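Long-range contact in response regulator receiver domain protein (CheY) (Rhodospirillum rubrum, PDB 3HEB), which probably acts as a phosphorylation-controlled response regulator of the CheY type, taking up a phosphoryl group on an aspartate to relay a signal: residues Lys22-Ala27 and Arg130-Phe135. Sequence-based numbering, arbitrary orientation.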
ATOM      1  N   LYS A  22     -15.323 -11.987   7.560  1.00 18.16           N
ATOM      2  CA  LYS A  22     -15.199 -12.492   8.918  1.00 18.76           C
ATOM      3  C   LYS A  22     -13.782 -12.445   9.431  1.00 18.25           C
ATOM      4  O   LYS A  22     -13.558 -12.346  10.630  1.00 20.26           O
ATOM      5  CB  LYS A  22     -15.745 -13.918   9.029  1.00 21.27           C
ATOM      6  CG  LYS A  22     -14.980 -14.969   8.257  1.00 24.82           C
ATOM      7  CD  LYS A  22     -15.652 -16.337   8.386  1.00 27.95           C
ATOM      8  CE  LYS A  22     -15.897 -16.694   9.848  1.00 29.00           C
ATOM      9  NZ  LYS A  22     -14.666 -16.496  10.667  1.00 30.52           N
ATOM     10  N   ASN A  23     -12.813 -12.506   8.531  1.00 17.35           N
ATOM     11  CA  ASN A  23     -11.443 -12.463   8.989  1.00 15.96           C
ATOM     12  C   ASN A  23     -11.006 -11.041   9.275  1.00 15.43           C
ATOM     13  O   ASN A  23     -10.061 -10.816  10.025  1.00 14.12           O
ATOM     14  CB  ASN A  23     -10.537 -13.160   7.985  1.00 15.69           C
ATOM     15  CG  ASN A  23     -10.571 -14.663   8.156  1.00 16.37           C
ATOM     16  OD1 ASN A  23      -9.995 -15.194   9.105  1.00 18.70           O
ATOM     17  ND2 ASN A  23     -11.264 -15.352   7.261  1.00 15.22           N
ATOM     18  N   ILE A  24     -11.711 -10.076   8.700  1.00 14.99           N
ATOM     19  CA  ILE A  24     -11.390  -8.689   8.969  1.00 15.72           C
ATOM     20  C   ILE A  24     -11.877  -8.419  10.395  1.00 16.86           C
ATOM     21  O   ILE A  24     -11.224  -7.699  11.162  1.00 16.14           O
ATOM     22  CB  ILE A  24     -12.106  -7.737   7.991  1.00 15.61           C
ATOM     23  CG1 ILE A  24     -11.510  -7.890   6.590  1.00 15.20           C
ATOM     24  CG2 ILE A  24     -11.979  -6.297   8.467  1.00 14.34           C
ATOM     25  CD1 ILE A  24     -10.033  -7.611   6.524  1.00 15.07           C
ATOM     26  N   ARG A  25     -13.026  -9.000  10.736  1.00 15.66           N
ATOM     27  CA  ARG A  25     -13.597  -8.838  12.070  1.00 16.22           C
ATOM     28  C   ARG A  25     -12.718  -9.599  13.031  1.00 17.52           C
ATOM     29  O   ARG A  25     -12.488  -9.164  14.152  1.00 18.19           O
ATOM     30  CB  ARG A  25     -15.013  -9.413  12.148  1.00 14.03           C
ATOM     31  CG  ARG A  25     -15.977  -8.841  11.145  1.00 16.28           C
ATOM     32  CD  ARG A  25     -15.845  -7.332  11.075  1.00 15.67           C
ATOM     33  NE  ARG A  25     -16.900  -6.727  10.270  1.00 14.61           N
ATOM     34  CZ  ARG A  25     -16.944  -5.441   9.941  1.00 14.19           C
ATOM     35  NH1 ARG A  25     -15.983  -4.618  10.337  1.00 13.25           N
ATOM     36  NH2 ARG A  25     -17.979  -4.969   9.257  1.00 14.38           N
ATOM     37  N   ARG A  26     -12.223 -10.742  12.571  1.00 19.70           N
ATOM     38  CA  ARG A  26     -11.358 -11.588  13.383  1.00 22.10           C
ATOM     39  C   ARG A  26     -10.153 -10.780  13.847  1.00 20.89           C
ATOM     40  O   ARG A  26      -9.633 -11.000  14.935  1.00 23.15           O
ATOM     41  CB  ARG A  26     -10.885 -12.782  12.555  1.00 25.92           C
ATOM     42  CG  ARG A  26     -10.725 -14.086  13.330  1.00 32.46           C
ATOM     43  CD  ARG A  26     -10.139 -15.169  12.417  1.00 38.17           C
ATOM     44  NE  ARG A  26     -10.373 -16.530  12.902  1.00 41.84           N
ATOM     45  CZ  ARG A  26     -11.574 -17.089  13.016  1.00 44.02           C
ATOM     46  NH1 ARG A  26     -12.668 -16.409  12.682  1.00 42.90           N
ATOM     47  NH2 ARG A  26     -11.683 -18.337  13.460  1.00 45.11           N
ATOM     48  N   ALA A  27      -9.724  -9.839  13.014  1.00 18.98           N
ATOM     49  CA  ALA A  27      -8.572  -9.000  13.313  1.00 18.06           C
ATOM     50  C   ALA A  27      -8.912  -7.840  14.249  1.00 18.11           C
ATOM     51  O   ALA A  27      -8.040  -7.045  14.608  1.00 18.67           O
ATOM     52  CB  ALA A  27      -7.976  -8.469  12.016  1.00 17.30           C
ATOM     53  N   ARG A 130      -6.645 -11.671   7.800  1.00 14.47           N
ATOM     54  CA  ARG A 130      -6.525 -11.275   9.191  1.00 16.66           C
ATOM     55  C   ARG A 130      -5.322 -10.330   9.238  1.00 15.94           C
ATOM     56  O   ARG A 130      -5.360  -9.262   9.858  1.00 15.33           O
ATOM     57  CB  ARG A 130      -6.276 -12.529  10.016  1.00 19.06           C
ATOM     58  CG  ARG A 130      -6.378 -12.409  11.511  1.00 24.66           C
ATOM     59  CD  ARG A 130      -6.309 -13.836  12.077  1.00 27.16           C
ATOM     60  NE  ARG A 130      -7.350 -14.670  11.478  1.00 29.17           N
ATOM     61  CZ  ARG A 130      -7.170 -15.901  11.001  1.00 29.18           C
ATOM     62  NH1 ARG A 130      -5.976 -16.482  11.040  1.00 30.01           N
ATOM     63  NH2 ARG A 130      -8.192 -16.549  10.470  1.00 29.60           N
ATOM     64  N   GLN A 131      -4.259 -10.722   8.543  1.00 14.73           N
ATOM     65  CA  GLN A 131      -3.043  -9.926   8.485  1.00 14.53           C
ATOM     66  C   GLN A 131      -3.325  -8.579   7.822  1.00 14.51           C
ATOM     67  O   GLN A 131      -2.758  -7.561   8.214  1.00 14.91           O
ATOM     68  CB  GLN A 131      -1.966 -10.681   7.716  1.00 15.75           C
ATOM     69  CG  GLN A 131      -0.610 -10.617   8.362  1.00 19.39           C
ATOM     70  CD  GLN A 131      -0.679 -10.871   9.862  1.00 20.79           C
ATOM     71  OE1 GLN A 131      -0.581  -9.939  10.663  1.00 22.35           O
ATOM     72  NE2 GLN A 131      -0.864 -12.136  10.244  1.00 21.75           N
ATOM     73  N   LEU A 132      -4.203  -8.589   6.823  1.00 14.16           N
ATOM     74  CA  LEU A 132      -4.609  -7.382   6.096  1.00 14.46           C
ATOM     75  C   LEU A 132      -5.385  -6.446   7.055  1.00 14.41           C
ATOM     76  O   LEU A 132      -5.196  -5.222   7.052  1.00 14.71           O
ATOM     77  CB  LEU A 132      -5.519  -7.785   4.925  1.00 16.51           C
ATOM     78  CG  LEU A 132      -5.859  -6.841   3.757  1.00 17.77           C
ATOM     79  CD1 LEU A 132      -7.216  -7.234   3.191  1.00 16.41           C
ATOM     80  CD2 LEU A 132      -5.904  -5.410   4.203  1.00 17.73           C
ATOM     81  N   GLY A 133      -6.259  -7.041   7.865  1.00 12.62           N
ATOM     82  CA  GLY A 133      -7.049  -6.276   8.815  1.00 11.96           C
ATOM     83  C   GLY A 133      -6.185  -5.631   9.882  1.00 12.70           C
ATOM     84  O   GLY A 133      -6.416  -4.487  10.260  1.00 14.39           O
ATOM     85  N   LEU A 134      -5.187  -6.359  10.368  1.00 11.82           N
ATOM     86  CA  LEU A 134      -4.286  -5.833  11.385  1.00 12.09           C
ATOM     87  C   LEU A 134      -3.500  -4.644  10.851  1.00 13.40           C
ATOM     88  O   LEU A 134      -3.351  -3.642  11.538  1.00 14.96           O
ATOM     89  CB  LEU A 134      -3.316  -6.923  11.852  1.00 10.98           C
ATOM     90  CG  LEU A 134      -3.973  -7.996  12.720  1.00 14.00           C
ATOM     91  CD1 LEU A 134      -2.996  -9.125  13.006  1.00 12.17           C
ATOM     92  CD2 LEU A 134      -4.460  -7.343  14.018  1.00 11.64           C
ATOM     93  N   PHE A 135      -2.999  -4.767   9.626  1.00 15.36           N
ATOM     94  CA  PHE A 135      -2.226  -3.707   8.985  1.00 16.50           C
ATOM     95  C   PHE A 135      -3.098  -2.477   8.757  1.00 16.93           C
ATOM     96  O   PHE A 135      -2.666  -1.349   8.970  1.00 17.11           O
ATOM     97  CB  PHE A 135      -1.689  -4.199   7.644  1.00 18.79           C
ATOM     98  CG  PHE A 135      -0.647  -3.309   7.053  1.00 19.10           C
ATOM     99  CD1 PHE A 135       0.556  -3.085   7.723  1.00 19.54           C
ATOM    100  CD2 PHE A 135      -0.852  -2.709   5.817  1.00 18.37           C
ATOM    101  CE1 PHE A 135       1.542  -2.270   7.161  1.00 19.95           C
ATOM    102  CE2 PHE A 135       0.122  -1.896   5.248  1.00 17.08           C
ATOM    103  CZ  PHE A 135       1.321  -1.674   5.919  1.00 17.71           C
TER
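Just past the end of its helix, Ala27 sets CB against the bare turn of backbone at Gly133, in the close-packed part of the contact. Ala27 CB lies 3.5 Å from Arg130 O, with Leu134 CG beside it. With no side chain on Gly133, the backbones draw close: Ile24 CA stands 5.0 Å from Gly133 CA. The axes of 22-26 and 130-135 come within 7.6 Å, their directions 51° apart. Ile24 starts out pointing away, but its CD1 comes back to meet Gly133 CA at 4.0 Å and approaches Leu132 CD1.

The other flank is polar and more open. Arg130 sends CG anti to its backbone N (chi1 -169°), and the chain then bends at chi3. Its NH2 donates to Asn23 OD1 at 2.6 Å, short but not straight (133° at the hydrogen), with the oxygen tilted from the guanidinium plane. Asn23 ND2 is held by Leu19 O, so both ends of the amide are engaged. Exposed Arg26 has its CD modelled too close to Arg130 NE, so its exact placing is doubtful; the two guanidinium groups are like charges, not hydrogen-bonded, probably at some cost that solvent would soften.

On helix 122-136, Phe135 stacks on Phe135 of the second subunit. In this CheY-like alpha/beta fold, helices 14-26 and 122-136 are neighbours on one side of the parallel sheet, whose strands run in the order 33-36, 6-10, 61-65, 92-96, 114-117.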